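Local coordinates for D-alanine--D-alanine ligase (Coxiella burnetii, PDB 3TQT), which catalyses the ATP-dependent joining of two D-alanine molecules into D-alanyl-D-alanine, a building block of bacterial peptidoglycan, at residues Lys4-Ser15 and Ser98-Thr109; Val279-Ala287 and Val302-Val312. All blocks are in the same frame, centred on the assembly; numbering follows the deposited sequence.

In the fold
The two contacts belong to different parts of the ligase and lie on opposite sides of the chain's centre, with centres about 31 Å and nearest atoms about 11 Å apart. Contact 1 pairs two parallel strands of the N-terminal domain; contact 2 packs a helix on an antiparallel sheet of the ATP-grasp domain. Both lie near residues of the predicted nucleotide and metal site. In contact 1 the side chain of Thr109 is about 4 Å from that of Leu190, within the predicted ATP-binding range, and the side chain of His107 about 8 Å from that of Asn318, a predicted magnesium ligand. The strand of contact 2 carries Asp303, another such ligand, which the helix does not touch.

Contact 1. Residues Lys4-Ser15 and Ser98-Thr109; sequences KLHISVLCGGQS and SADCVFPMVHGT
Parallel strand pairing joins Lys4-Ser15 to Ser98-Thr109, at the end of the N-terminal sheet where strand 101-104 lies outermost within the chain. Ser8 N donates to Cys101 O (3.0 Å), Phe103 N to Ser8 O (2.7 Å) and Leu10 N to Phe103 O (3.0 Å), a ladder that Met105 N extends to Leu10 O. At the start of the ladder, Asp100 OD2 takes the His6 N-H almost straight (2.6 Å, 172°) on the anti side of the carboxylate, while His6 O accepts from Asp100 N and Cys101 N. Ser98 CB sits over one face of the His6 ring, 3.7 Å from its centroid. Both methyls of Leu10 straddle Val102 CG1, CD2 at 3.6 Å; on the other face Val9 and Phe103 lie side by side, and Phe103 packs on Leu344 and Leu347 of helix 340-370. Where the strands have ended, Ser15 OG, anti to its own N (chi1 168°), turns onto His107 O at 2.7 Å. Ser21 of helix 18-31 bonds Gly12 N and Met105 O through its OG, bridging the strand ends. Parallel pairing of strand 5-12, which runs out at Gly12-Gly13, with strand 101-104 is consistent with the Rossmann-like N-terminal domain of D-Ala-D-Ala ligases.

Contact 2. Residues Val279-Ala287 and Val302-Val312; sequences VTKQIQQIA and VDFFVTPNNKV
The axis of helix segment Val279-Ala287 passes 9.5 Å from that of strand 302-306, their directions 137° apart. This is alpha/beta packing in the ATP-grasp domain: one side of helix 277-293 lies on the antiparallel hairpin of strands 298-306 and 312-318, with apolar side chains filling the interface. Phe304 is central. Its CG stands anti to the carbonyl carbon (chi1 -62°), and the ring reaches in between Ile283, Ile286 and Ala287. Ile283 CG2 lies over one face, 4.2 Å from the ring centroid, whereas Ile286 CG2 meets the rim in plane, 3.7 Å from CE1. Ala287 CB touches both Phe304 CZ and Val302 CG2. Towards the turn, Val312 divides its methyls: CG1 packs on Ile283 CG1 and Ile286 CD1, and CG2 on Val279 CG1. The Ile283 side chain crosses that of Val306 at about a right angle, its CD1 against CG2, and also touches Ile230 on strand 228-236. Thr307 to Asn310 form a type I beta turn, which brings Asn310 CB and OD1 against Val279 CG2. At the polar margin, two waters link Gln282 to the turn and to the start of strand 312-318: one donates to OE1 of Gln282 (2.6 Å) and accepts from Val312 N (3.0 Å), while the other accepts from Gln282 NE2 and donates to Asn310 O at 2.6 Å.

Contact 1. Residues Lys4-Ser15 and Ser98-Thr109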
loop_
_atom_site.group_PDB
_atom_site.type_symbol
_atom_site.label_atom_id
_atom_site.label_comp_id
_atom_site.label_asym_id
_atom_site.label_seq_id
_atom_site.Cartn_x
_atom_site.Cartn_y
_atom_site.Cartn_z
ATOM N N LYS A 4 30.425 -6.041 9.542
ATOM C CA LYS A 4 29.188 -6.769 9.260
ATOM C C LYS A 4 28.019 -5.824 8.995
ATOM O O LYS A 4 28.017 -4.671 9.427
ATOM C CB LYS A 4 28.849 -7.728 10.405
ATOM C CG LYS A 4 29.939 -8.743 10.680
ATOM C CD LYS A 4 29.559 -9.718 11.775
ATOM C CE LYS A 4 30.713 -10.678 12.079
ATOM N NZ LYS A 4 30.242 -11.772 12.974
ATOM N N LEU A 5 27.034 -6.315 8.259
ATOM C CA LEU A 5 25.826 -5.557 8.013
ATOM C C LEU A 5 24.896 -5.807 9.178
ATOM O O LEU A 5 24.758 -6.943 9.620
ATOM C CB LEU A 5 25.143 -6.060 6.741
ATOM C CG LEU A 5 25.807 -5.690 5.424
ATOM C CD1 LEU A 5 25.144 -6.427 4.269
ATOM C CD2 LEU A 5 25.716 -4.187 5.231
ATOM N N HIS A 6 24.250 -4.757 9.665
ATOM C CA HIS A 6 23.264 -4.914 10.734
ATOM C C HIS A 6 21.911 -5.252 10.140
ATOM O O HIS A 6 21.371 -4.487 9.349
ATOM C CB HIS A 6 23.127 -3.627 11.543
ATOM C CG HIS A 6 24.288 -3.353 12.444
ATOM N ND1 HIS A 6 24.352 -3.831 13.735
ATOM C CD2 HIS A 6 25.425 -2.647 12.244
ATOM C CE1 HIS A 6 25.481 -3.433 14.293
ATOM N NE2 HIS A 6 26.150 -2.716 13.408
ATOM N N ILE A 7 21.367 -6.397 10.534
ATOM C CA ILE A 7 20.087 -6.836 10.042
ATOM C C ILE A 7 19.122 -6.836 11.222
ATOM O O ILE A 7 19.434 -7.398 12.274
ATOM C CB ILE A 7 20.195 -8.267 9.480
ATOM C CG1 ILE A 7 21.328 -8.339 8.454
ATOM C CG2 ILE A 7 18.869 -8.724 8.893
ATOM C CD1 ILE A 7 21.095 -7.478 7.221
ATOM N N SER A 8 17.968 -6.202 11.040
ATOM C CA SER A 8 16.892 -6.251 12.030
ATOM C C SER A 8 15.758 -7.143 11.534
ATOM O O SER A 8 15.205 -6.926 10.456
ATOM C CB SER A 8 16.347 -4.851 12.295
ATOM O OG SER A 8 17.233 -4.126 13.127
ATOM N N VAL A 9 15.415 -8.156 12.311
ATOM C CA VAL A 9 14.304 -9.019 11.936
ATOM C C VAL A 9 13.087 -8.623 12.758
ATOM O O VAL A 9 13.150 -8.602 13.985
ATOM C CB VAL A 9 14.660 -10.495 12.142
ATOM C CG1 VAL A 9 13.501 -11.410 11.683
ATOM C CG2 VAL A 9 15.946 -10.821 11.391
ATOM N N LEU A 10 11.995 -8.266 12.082
ATOM C CA LEU A 10 10.774 -7.847 12.773
ATOM C C LEU A 10 9.819 -9.010 12.871
ATOM O O LEU A 10 9.532 -9.669 11.871
ATOM C CB LEU A 10 10.076 -6.709 12.029
ATOM C CG LEU A 10 10.598 -5.280 12.190
ATOM C CD1 LEU A 10 12.113 -5.231 12.298
ATOM C CD2 LEU A 10 10.092 -4.402 11.041
ATOM N N CYS A 11 9.304 -9.258 14.072
ATOM C CA CYS A 11 8.379 -10.367 14.263
ATOM C C CYS A 11 7.332 -10.067 15.319
ATOM O O CYS A 11 7.438 -9.083 16.049
ATOM C CB CYS A 11 9.124 -11.644 14.636
ATOM S SG CYS A 11 9.866 -11.613 16.286
ATOM N N GLY A 12 6.321 -10.935 15.384
ATOM C CA GLY A 12 5.241 -10.796 16.339
ATOM C C GLY A 12 4.112 -10.036 15.676
ATOM O O GLY A 12 3.572 -10.470 14.656
ATOM N N GLY A 13 3.765 -8.895 16.260
ATOM C CA GLY A 13 2.803 -7.987 15.665
ATOM C C GLY A 13 1.391 -8.223 16.156
ATOM O O GLY A 13 1.094 -9.255 16.759
ATOM N N GLN A 14 0.524 -7.245 15.909
ATOM C CA GLN A 14 -0.879 -7.376 16.250
ATOM C C GLN A 14 -1.544 -8.059 15.065
ATOM O O GLN A 14 -2.096 -7.415 14.171
ATOM C CB GLN A 14 -1.487 -6.010 16.516
ATOM C CG GLN A 14 -0.640 -5.150 17.425
ATOM C CD GLN A 14 -1.323 -3.855 17.788
ATOM O OE1 GLN A 14 -2.226 -3.831 18.629
ATOM N NE2 GLN A 14 -0.904 -2.766 17.153
ATOM N N SER A 15 -1.445 -9.380 15.062
ATOM C CA SER A 15 -1.873 -10.200 13.947
ATOM C C SER A 15 -2.116 -11.576 14.519
ATOM O O SER A 15 -1.434 -11.990 15.462
ATOM C CB SER A 15 -0.764 -10.263 12.894
ATOM O OG SER A 15 -1.024 -11.261 11.927
ATOM N N SER A 98 21.759 0.460 15.146
ATOM C CA SER A 98 21.922 0.456 13.701
ATOM C C SER A 98 21.020 -0.569 13.045
ATOM O O SER A 98 20.704 -1.596 13.632
ATOM C CB SER A 98 23.362 0.084 13.357
ATOM O OG SER A 98 24.246 1.091 13.784
ATOM N N ALA A 99 20.635 -0.284 11.808
ATOM C CA ALA A 99 20.012 -1.272 10.948
ATOM C C ALA A 99 20.375 -0.921 9.512
ATOM O O ALA A 99 20.104 0.179 9.048
ATOM C CB ALA A 99 18.502 -1.291 11.146
ATOM N N ASP A 100 21.018 -1.851 8.823
ATOM C CA ASP A 100 21.375 -1.660 7.422
ATOM C C ASP A 100 20.310 -2.232 6.516
ATOM O O ASP A 100 20.206 -1.878 5.342
ATOM C CB ASP A 100 22.700 -2.348 7.140
ATOM C CG ASP A 100 23.833 -1.702 7.881
ATOM O OD1 ASP A 100 23.897 -0.457 7.840
ATOM O OD2 ASP A 100 24.631 -2.427 8.513
ATOM N N CYS A 101 19.524 -3.142 7.069
ATOM C CA CYS A 101 18.443 -3.748 6.317
ATOM C C CYS A 101 17.479 -4.406 7.281
ATOM O O CYS A 101 17.882 -4.979 8.298
ATOM C CB CYS A 101 18.978 -4.759 5.293
ATOM S SG CYS A 101 17.698 -5.532 4.253
ATOM N N VAL A 102 16.195 -4.297 6.972
ATOM C CA VAL A 102 15.163 -4.844 7.838
ATOM C C VAL A 102 14.514 -6.031 7.153
ATOM O O VAL A 102 14.274 -6.010 5.951
ATOM C CB VAL A 102 14.111 -3.771 8.180
ATOM C CG1 VAL A 102 12.954 -4.378 8.939
ATOM C CG2 VAL A 102 14.764 -2.629 8.965
ATOM N N PHE A 103 14.255 -7.078 7.925
ATOM C CA PHE A 103 13.603 -8.252 7.401
ATOM C C PHE A 103 12.227 -8.300 8.050
ATOM O O PHE A 103 12.087 -8.778 9.165
ATOM C CB PHE A 103 14.423 -9.487 7.779
ATOM C CG PHE A 103 14.373 -10.592 6.764
ATOM C CD1 PHE A 103 15.539 -11.070 6.185
ATOM C CD2 PHE A 103 13.164 -11.138 6.378
ATOM C CE1 PHE A 103 15.490 -12.081 5.257
ATOM C CE2 PHE A 103 13.113 -12.154 5.456
ATOM C CZ PHE A 103 14.279 -12.624 4.895
ATOM N N PRO A 104 11.208 -7.752 7.369
ATOM C CA PRO A 104 9.882 -7.748 7.966
ATOM C C PRO A 104 9.389 -9.194 7.967
ATOM O O PRO A 104 9.341 -9.831 6.909
ATOM C CB PRO A 104 9.054 -6.883 7.001
ATOM C CG PRO A 104 10.005 -6.359 5.982
ATOM C CD PRO A 104 11.196 -7.245 5.989
ATOM N N MET A 105 9.072 -9.733 9.135
ATOM C CA MET A 105 8.654 -11.121 9.173
ATOM C C MET A 105 7.421 -11.216 10.036
ATOM O O MET A 105 7.238 -12.165 10.792
ATOM C CB MET A 105 9.783 -12.036 9.655
ATOM C CG MET A 105 9.513 -13.540 9.484
ATOM S SD MET A 105 8.851 -14.051 7.868
ATOM C CE MET A 105 9.974 -13.195 6.748
ATOM N N VAL A 106 6.584 -10.196 9.911
ATOM C CA VAL A 106 5.259 -10.213 10.494
ATOM C C VAL A 106 4.274 -10.660 9.417
ATOM O O VAL A 106 4.141 -10.004 8.378
ATOM C CB VAL A 106 4.871 -8.824 11.013
ATOM C CG1 VAL A 106 3.403 -8.808 11.431
ATOM C CG2 VAL A 106 5.770 -8.424 12.168
ATOM N N HIS A 107 3.605 -11.786 9.654
ATOM C CA HIS A 107 2.603 -12.304 8.719
ATOM C C HIS A 107 1.248 -11.649 8.953
ATOM O O HIS A 107 0.892 -11.323 10.085
ATOM C CB HIS A 107 2.442 -13.827 8.853
ATOM C CG HIS A 107 3.736 -14.586 8.853
ATOM N ND1 HIS A 107 4.557 -14.667 7.748
ATOM C CD2 HIS A 107 4.340 -15.314 9.824
ATOM C CE1 HIS A 107 5.619 -15.401 8.042
ATOM N NE2 HIS A 107 5.508 -15.806 9.294
ATOM N N GLY A 108 0.491 -11.479 7.873
ATOM C CA GLY A 108 -0.860 -10.959 7.939
ATOM C C GLY A 108 -0.963 -9.483 8.267
ATOM O O GLY A 108 -0.159 -8.657 7.812
ATOM N N THR A 109 -1.979 -9.153 9.057
ATOM C CA THR A 109 -2.236 -7.781 9.453
ATOM C C THR A 109 -0.960 -7.067 9.897
ATOM O O THR A 109 -0.115 -7.636 10.600
ATOM C CB THR A 109 -3.311 -7.728 10.550
ATOM O OG1 THR A 109 -4.521 -8.294 10.041
ATOM C CG2 THR A 109 -3.578 -6.305 10.979
HETATM O O HOH W 1 27.265 -2.078 9.031
HETATM O O HOH W 2 19.833 -4.025 12.694
HETATM O O HOH W 3 2.480 -12.164 12.333
#

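Contact 2. Residues Val279-Ala287 and Val302-Val312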
loop_
_atom_site.group_PDB
_atom_site.type_symbol
_atom_site.label_atom_id
_atom_site.label_comp_id
_atom_site.label_asym_id
_atom_site.label_seq_id
_atom_site.Cartn_x
_atom_site.Cartn_y
_atom_site.Cartn_z
ATOM N N VAL A 279 3.278 -28.531 -17.258
ATOM C CA VAL A 279 2.598 -27.879 -16.152
ATOM C C VAL A 279 3.606 -27.213 -15.228
ATOM O O VAL A 279 3.407 -26.077 -14.803
ATOM C CB VAL A 279 1.681 -28.851 -15.385
ATOM C CG1 VAL A 279 1.209 -28.229 -14.084
ATOM C CG2 VAL A 279 0.493 -29.223 -16.250
ATOM N N THR A 280 4.700 -27.912 -14.933
ATOM C CA THR A 280 5.765 -27.341 -14.116
ATOM C C THR A 280 6.224 -26.016 -14.701
ATOM O O THR A 280 6.322 -25.011 -13.992
ATOM C CB THR A 280 6.979 -28.278 -14.032
ATOM O OG1 THR A 280 6.607 -29.489 -13.365
ATOM C CG2 THR A 280 8.106 -27.614 -13.258
ATOM N N LYS A 281 6.508 -26.021 -16.000
ATOM C CA LYS A 281 6.958 -24.823 -16.693
ATOM C C LYS A 281 5.932 -23.698 -16.611
ATOM O O LYS A 281 6.295 -22.534 -16.463
ATOM C CB LYS A 281 7.273 -25.130 -18.160
ATOM C CG LYS A 281 8.485 -26.031 -18.367
ATOM C CD LYS A 281 9.739 -25.440 -17.737
ATOM C CE LYS A 281 10.966 -26.288 -18.055
ATOM N NZ LYS A 281 12.228 -25.684 -17.526
ATOM N N GLN A 282 4.653 -24.044 -16.715
ATOM C CA GLN A 282 3.600 -23.034 -16.661
ATOM C C GLN A 282 3.543 -22.417 -15.277
ATOM O O GLN A 282 3.526 -21.197 -15.126
ATOM C CB GLN A 282 2.246 -23.640 -16.991
ATOM C CG GLN A 282 1.999 -23.873 -18.453
ATOM C CD GLN A 282 0.638 -24.490 -18.676
ATOM O OE1 GLN A 282 -0.390 -23.877 -18.384
ATOM N NE2 GLN A 282 0.622 -25.723 -19.165
ATOM N N ILE A 283 3.503 -23.273 -14.265
ATOM C CA ILE A 283 3.503 -22.810 -12.888
ATOM C C ILE A 283 4.650 -21.822 -12.659
ATOM O O ILE A 283 4.461 -20.735 -12.124
ATOM C CB ILE A 283 3.603 -23.996 -11.925
ATOM C CG1 ILE A 283 2.310 -24.826 -12.007
ATOM C CG2 ILE A 283 3.863 -23.499 -10.505
ATOM C CD1 ILE A 283 2.359 -26.132 -11.266
ATOM N N GLN A 284 5.845 -22.198 -13.085
ATOM C CA GLN A 284 6.996 -21.341 -12.870
ATOM C C GLN A 284 6.864 -20.027 -13.637
ATOM O O GLN A 284 7.129 -18.955 -13.087
ATOM C CB GLN A 284 8.289 -22.083 -13.213
ATOM C CG GLN A 284 8.634 -23.153 -12.182
ATOM C CD GLN A 284 9.772 -24.046 -12.619
ATOM O OE1 GLN A 284 9.832 -24.479 -13.766
ATOM N NE2 GLN A 284 10.688 -24.321 -11.703
ATOM N N GLN A 285 6.419 -20.093 -14.889
ATOM C CA GLN A 285 6.362 -18.873 -15.684
ATOM C C GLN A 285 5.282 -17.925 -15.195
ATOM O O GLN A 285 5.489 -16.713 -15.148
ATOM C CB GLN A 285 6.160 -19.155 -17.166
ATOM C CG GLN A 285 6.282 -17.887 -18.011
ATOM C CD GLN A 285 7.680 -17.273 -17.953
ATOM O OE1 GLN A 285 8.638 -17.863 -18.446
ATOM N NE2 GLN A 285 7.798 -16.087 -17.342
ATOM N N ILE A 286 4.136 -18.479 -14.830
ATOM C CA ILE A 286 3.026 -17.670 -14.350
ATOM C C ILE A 286 3.376 -17.080 -12.992
ATOM O O ILE A 286 3.053 -15.929 -12.708
ATOM C CB ILE A 286 1.723 -18.489 -14.249
ATOM C CG1 ILE A 286 1.286 -18.943 -15.647
ATOM C CG2 ILE A 286 0.616 -17.653 -13.619
ATOM C CD1 ILE A 286 0.057 -19.808 -15.636
ATOM N N ALA A 287 4.054 -17.856 -12.159
ATOM C CA ALA A 287 4.503 -17.311 -10.866
ATOM C C ALA A 287 5.374 -16.065 -11.069
ATOM O O ALA A 287 5.190 -15.043 -10.396
ATOM C CB ALA A 287 5.241 -18.366 -10.052
ATOM N N VAL A 302 3.639 -17.800 -4.680
ATOM C CA VAL A 302 2.429 -17.792 -5.495
ATOM C C VAL A 302 1.729 -19.123 -5.348
ATOM O O VAL A 302 2.333 -20.180 -5.590
ATOM C CB VAL A 302 2.745 -17.580 -6.980
ATOM C CG1 VAL A 302 1.447 -17.410 -7.765
ATOM C CG2 VAL A 302 3.654 -16.374 -7.164
ATOM N N ASP A 303 0.465 -19.066 -4.932
ATOM C CA ASP A 303 -0.334 -20.257 -4.680
ATOM C C ASP A 303 -1.316 -20.433 -5.816
ATOM O O ASP A 303 -2.013 -19.493 -6.197
ATOM C CB ASP A 303 -1.080 -20.147 -3.351
ATOM C CG ASP A 303 -0.137 -20.032 -2.156
ATOM O OD1 ASP A 303 1.091 -20.232 -2.317
ATOM O OD2 ASP A 303 -0.632 -19.738 -1.052
ATOM N N PHE A 304 -1.335 -21.641 -6.359
ATOM C CA PHE A 304 -2.145 -21.968 -7.515
ATOM C C PHE A 304 -3.122 -23.084 -7.195
ATOM O O PHE A 304 -2.935 -23.846 -6.239
ATOM C CB PHE A 304 -1.269 -22.541 -8.618
ATOM C CG PHE A 304 -0.224 -21.611 -9.148
ATOM C CD1 PHE A 304 -0.417 -20.947 -10.342
ATOM C CD2 PHE A 304 0.986 -21.469 -8.501
ATOM C CE1 PHE A 304 0.562 -20.120 -10.848
ATOM C CE2 PHE A 304 1.969 -20.645 -9.000
ATOM C CZ PHE A 304 1.767 -19.976 -10.172
ATOM N N PHE A 305 -4.140 -23.203 -8.039
ATOM C CA PHE A 305 -4.848 -24.469 -8.213
ATOM C C PHE A 305 -4.439 -25.017 -9.571
ATOM O O PHE A 305 -4.305 -24.266 -10.541
ATOM C CB PHE A 305 -6.364 -24.272 -8.153
ATOM C CG PHE A 305 -6.906 -24.263 -6.759
ATOM C CD1 PHE A 305 -7.273 -25.443 -6.141
ATOM C CD2 PHE A 305 -7.021 -23.078 -6.056
ATOM C CE1 PHE A 305 -7.765 -25.439 -4.847
ATOM C CE2 PHE A 305 -7.514 -23.064 -4.766
ATOM C CZ PHE A 305 -7.882 -24.248 -4.160
ATOM N N VAL A 306 -4.191 -26.318 -9.633
ATOM C CA VAL A 306 -4.039 -26.986 -10.915
ATOM C C VAL A 306 -5.196 -27.962 -11.044
ATOM O O VAL A 306 -5.323 -28.890 -10.248
ATOM C CB VAL A 306 -2.715 -27.741 -11.025
ATOM C CG1 VAL A 306 -2.662 -28.520 -12.337
ATOM C CG2 VAL A 306 -1.563 -26.775 -10.928
ATOM N N THR A 307 -6.053 -27.726 -12.032
ATOM C CA THR A 307 -7.264 -28.512 -12.191
ATOM C C THR A 307 -6.936 -29.897 -12.741
ATOM O O THR A 307 -5.833 -30.147 -13.248
ATOM C CB THR A 307 -8.273 -27.823 -13.143
ATOM O OG1 THR A 307 -7.761 -27.850 -14.477
ATOM C CG2 THR A 307 -8.507 -26.380 -12.726
ATOM N N PRO A 308 -7.898 -30.810 -12.642
ATOM C CA PRO A 308 -7.678 -32.145 -13.204
ATOM C C PRO A 308 -7.354 -32.075 -14.695
ATOM O O PRO A 308 -6.559 -32.879 -15.179
ATOM C CB PRO A 308 -9.011 -32.835 -12.961
ATOM C CG PRO A 308 -9.531 -32.182 -11.722
ATOM C CD PRO A 308 -9.144 -30.732 -11.861
ATOM N N ASN A 309 -7.933 -31.114 -15.406
ATOM C CA ASN A 309 -7.592 -30.914 -16.809
ATOM C C ASN A 309 -6.277 -30.159 -16.983
ATOM O O ASN A 309 -5.967 -29.671 -18.069
ATOM C CB ASN A 309 -8.713 -30.173 -17.535
ATOM C CG ASN A 309 -8.691 -30.416 -19.031
ATOM O OD1 ASN A 309 -8.197 -31.445 -19.499
ATOM N ND2 ASN A 309 -9.227 -29.469 -19.791
ATOM N N ASN A 310 -5.507 -30.062 -15.905
ATOM C CA ASN A 310 -4.220 -29.365 -15.930
ATOM C C ASN A 310 -4.275 -27.865 -16.235
ATOM O O ASN A 310 -3.329 -27.305 -16.776
ATOM C CB ASN A 310 -3.259 -30.059 -16.889
ATOM C CG ASN A 310 -2.824 -31.399 -16.375
ATOM O OD1 ASN A 310 -2.427 -31.527 -15.218
ATOM N ND2 ASN A 310 -2.917 -32.413 -17.218
ATOM N N LYS A 311 -5.371 -27.209 -15.884
ATOM C CA LYS A 311 -5.399 -25.763 -16.028
ATOM C C LYS A 311 -4.754 -25.139 -14.796
ATOM O O LYS A 311 -5.122 -25.452 -13.662
ATOM C CB LYS A 311 -6.825 -25.259 -16.220
ATOM C CG LYS A 311 -6.953 -23.748 -16.297
ATOM C CD LYS A 311 -6.348 -23.161 -17.568
ATOM C CE LYS A 311 -6.465 -21.626 -17.578
ATOM N NZ LYS A 311 -5.745 -20.981 -18.729
ATOM N N VAL A 312 -3.792 -24.255 -15.030
ATOM C CA VAL A 312 -3.058 -23.613 -13.949
ATOM C C VAL A 312 -3.672 -22.257 -13.616
ATOM O O VAL A 312 -3.749 -21.370 -14.466
ATOM C CB VAL A 312 -1.576 -23.470 -14.323
ATOM C CG1 VAL A 312 -0.778 -22.865 -13.163
ATOM C CG2 VAL A 312 -1.013 -24.828 -14.713
HETATM O O HOH W 4 -2.932 -23.847 -17.871
HETATM O O HOH W 5 -1.795 -27.401 -18.933
#